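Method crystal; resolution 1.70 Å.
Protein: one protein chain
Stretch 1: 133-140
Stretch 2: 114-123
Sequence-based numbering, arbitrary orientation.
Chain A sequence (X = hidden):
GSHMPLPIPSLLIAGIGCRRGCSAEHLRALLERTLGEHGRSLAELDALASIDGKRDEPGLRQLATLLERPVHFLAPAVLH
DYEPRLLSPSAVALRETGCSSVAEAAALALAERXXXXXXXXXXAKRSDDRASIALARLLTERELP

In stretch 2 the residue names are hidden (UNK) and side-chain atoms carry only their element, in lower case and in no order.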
# COMPACT_ATOMS: atom_id res chain seq x y z
N ILE A 133 -6.92 1.71 -3.32
CA ILE A 133 -5.83 0.76 -3.09
C ILE A 133 -4.73 0.93 -4.15
O ILE A 133 -5.01 1.11 -5.35
CB ILE A 133 -6.35 -0.71 -3.02
CG1 ILE A 133 -7.35 -0.83 -1.85
CG2 ILE A 133 -5.18 -1.69 -2.88
CD1 ILE A 133 -7.78 -2.23 -1.48
N ALA A 134 -3.48 0.93 -3.71
CA ALA A 134 -2.36 0.98 -4.67
C ALA A 134 -1.39 -0.15 -4.38
O ALA A 134 -1.28 -0.61 -3.25
CB ALA A 134 -1.64 2.31 -4.62
N LEU A 135 -0.63 -0.53 -5.39
CA LEU A 135 0.34 -1.63 -5.24
C LEU A 135 1.73 -1.15 -5.55
O LEU A 135 1.94 -0.42 -6.51
CB LEU A 135 -0.03 -2.81 -6.17
CG LEU A 135 -1.45 -3.38 -6.05
CD1 LEU A 135 -1.65 -4.43 -7.16
CD2 LEU A 135 -1.64 -3.98 -4.67
N ALA A 136 2.69 -1.55 -4.73
CA ALA A 136 4.09 -1.20 -4.99
C ALA A 136 4.94 -2.44 -4.93
O ALA A 136 4.68 -3.36 -4.15
CB ALA A 136 4.60 -0.14 -3.98
N ARG A 137 5.97 -2.46 -5.76
CA ARG A 137 6.89 -3.59 -5.84
C ARG A 137 8.34 -3.13 -5.80
O ARG A 137 8.70 -2.09 -6.36
CB ARG A 137 6.63 -4.40 -7.11
CG ARG A 137 6.41 -3.55 -8.36
CD ARG A 137 7.16 -4.11 -9.55
NE ARG A 137 7.36 -3.11 -10.59
CZ ARG A 137 6.80 -3.14 -11.79
NH1 ARG A 137 5.98 -4.14 -12.11
NH2 ARG A 137 7.04 -2.18 -12.67
N LEU A 138 9.17 -3.91 -5.12
CA LEU A 138 10.58 -3.64 -5.00
C LEU A 138 11.19 -3.82 -6.39
O LEU A 138 11.13 -4.90 -6.98
CB LEU A 138 11.20 -4.59 -3.98
CG LEU A 138 12.53 -4.17 -3.37
CD1 LEU A 138 12.41 -2.85 -2.57
CD2 LEU A 138 13.04 -5.29 -2.51
N LEU A 139 11.73 -2.71 -6.89
CA LEU A 139 12.23 -2.56 -8.25
C LEU A 139 13.66 -3.06 -8.34
O LEU A 139 14.59 -2.33 -7.95
CB LEU A 139 12.23 -1.06 -8.57
CG LEU A 139 11.95 -0.43 -9.93
CD1 LEU A 139 12.75 0.87 -10.01
CD2 LEU A 139 12.28 -1.32 -11.13
N THR A 140 13.85 -4.27 -8.86
CA THR A 140 15.18 -4.84 -9.02
C THR A 140 16.08 -3.91 -9.84
O THR A 140 16.99 -3.28 -9.31
CB THR A 140 15.13 -6.22 -9.70
OG1 THR A 140 14.10 -7.01 -9.10
CG2 THR A 140 16.47 -6.93 -9.57
N UNK A 114 10.82 -2.12 4.12
CA UNK A 114 11.03 -3.56 4.22
C UNK A 114 12.12 -4.03 3.26
O UNK A 114 12.88 -4.95 3.60
c UNK A 114 9.73 -4.34 3.96
c UNK A 114 7.28 -4.75 4.47
c UNK A 114 8.61 -4.11 4.97
c UNK A 114 8.98 -4.57 6.40
N UNK A 115 12.18 -3.41 2.07
CA UNK A 115 13.06 -3.89 0.99
C UNK A 115 14.45 -3.30 0.93
O UNK A 115 15.38 -3.95 0.44
N UNK A 116 14.60 -2.07 1.43
CA UNK A 116 15.91 -1.42 1.54
C UNK A 116 16.44 -0.91 0.22
O UNK A 116 17.67 -0.78 0.03
N UNK A 117 15.53 -0.63 -0.71
CA UNK A 117 15.89 -0.06 -2.00
C UNK A 117 14.66 0.59 -2.59
O UNK A 117 13.60 0.63 -1.95
N UNK A 118 14.79 1.05 -3.83
CA UNK A 118 13.73 1.79 -4.51
C UNK A 118 12.54 0.91 -4.83
O UNK A 118 12.70 -0.22 -5.29
n UNK A 118 13.87 5.26 -7.07
c UNK A 118 13.28 2.90 -6.81
c UNK A 118 13.93 3.94 -7.69
n UNK A 118 12.38 6.11 -8.60
c UNK A 118 13.13 6.26 -7.51
n UNK A 118 13.14 7.43 -6.88
c UNK A 118 14.30 2.40 -5.80
N UNK A 119 11.35 1.44 -4.57
CA UNK A 119 10.14 0.76 -5.00
C UNK A 119 9.41 1.60 -6.08
O UNK A 119 9.68 2.80 -6.23
c UNK A 119 9.23 0.49 -3.80
N UNK A 120 8.54 0.93 -6.83
CA UNK A 120 7.75 1.58 -7.88
C UNK A 120 6.30 1.17 -7.71
O UNK A 120 5.99 0.02 -7.36
o UNK A 120 9.84 3.00 -9.11
c UNK A 120 9.41 2.03 -9.79
c UNK A 120 8.27 1.16 -9.27
o UNK A 120 9.87 1.75 -10.92
N UNK A 121 5.39 2.09 -7.99
CA UNK A 121 4.00 1.70 -8.06
C UNK A 121 3.75 0.90 -9.32
O UNK A 121 4.32 1.21 -10.36
c UNK A 121 3.13 2.95 -8.08
c UNK A 121 3.13 3.75 -6.77
c UNK A 121 2.68 5.19 -7.00
c UNK A 121 2.22 3.04 -5.78
N UNK A 122 2.90 -0.11 -9.22
CA UNK A 122 2.51 -0.93 -10.39
C UNK A 122 1.64 -0.14 -11.34
O UNK A 122 1.60 -0.40 -12.56
c UNK A 122 2.72 -3.31 -9.47
c UNK A 122 1.84 -4.53 -9.29
c UNK A 122 3.46 -2.98 -8.21
c UNK A 122 1.78 -2.18 -9.90
N UNK A 123 0.95 0.86 -10.79
CA UNK A 123 0.03 1.67 -11.57
C UNK A 123 -0.63 2.66 -10.66
O UNK A 123 -0.45 2.61 -9.44
O HOH W 1 14.97 -2.41 -5.49
O HOH W 2 -1.20 0.35 -7.95

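Position 114 carries four side-chain carbons and no heteroatom; the first carbon leads to a second that carries two terminal carbons, so the fork lies at the gamma position. Its side chain stays 7.2 Å or more from stretch 1 and makes no contact with it. It is Leu114, in the last turn of a helix.

Position 115 has no side-chain atoms, so it is Gly115. Its CA lies 3.8 Å from Leu138 CD1, and an ideal CB here would fall 2.3 Å from that same CD1, a clash; the bare backbone is what lets the leucine methyl approach.

Position 116 is also bare. Its phi of 75°, the first departure from helical values, favours glycine by itself: Gly116. Position 117 again lacks side-chain atoms and is Gly117, but an ideal CB would stay 4.4 Å from Leu138 CD1, so this contact does not demand its absence.

Position 118 shows three carbons, a nitrogen, then a carbon bearing two more nitrogens, a guanidinium: Arg118. Its CG packs 3.8 Å from Leu139 CD1, while the end of the chain leads away. Its backbone O accepts a hydrogen bond from Leu139 N (3.1 Å).

Position 119 has a single carbon, hence Ala119, paired with Leu138 at a CA-CA distance of 4.4 Å.

Position 120 has two carbons, the second carrying two oxygens. That is a carboxylate one carbon beyond CB, hence Asp120; its OD2 lies 3.1 Å from Leu139 CD1, a close approach to an apolar methyl.

Position 121 has four carbons forked at the second: Leu121. Its CD2 reaches Ala134 CB at 4.1 Å and Ala136 CB at 4.4 Å.

Position 122 repeats the four-carbon fork, with chi1 -83° and chi2 69°: Leu122. Its CD1 comes to 3.0 Å from Arg137 CG, very tight for two carbons, and its CD2 to 4.0 Å from Leu135 CB. Position 123 has no side-chain atoms: Gly123.

The contact is an antiparallel strand pairing. Arg137 and Asp120 form the hydrogen-bonded pair, with Arg137 N to Asp120 O at 3.0 Å (N-H...O angle 166°) and Asp120 N to Arg137 O at 3.1 Å (165°); Leu122 N to Leu135 O at 2.9 Å (169°) extends the ladder. The side chains of Ala136, Leu138, Ala119 and Leu121 share one face, those of Arg137 and Asp120 the other. Water also links the backbones: one molecule donates to Arg118 O (3.2 Å) and Leu139 O (2.5 Å), and another donates to Gly123 O and accepts from Leu135 N, both at 2.8 Å. Together the stretches bury 695 Å².

Stretch 2 114-123: LGGGRADLLG
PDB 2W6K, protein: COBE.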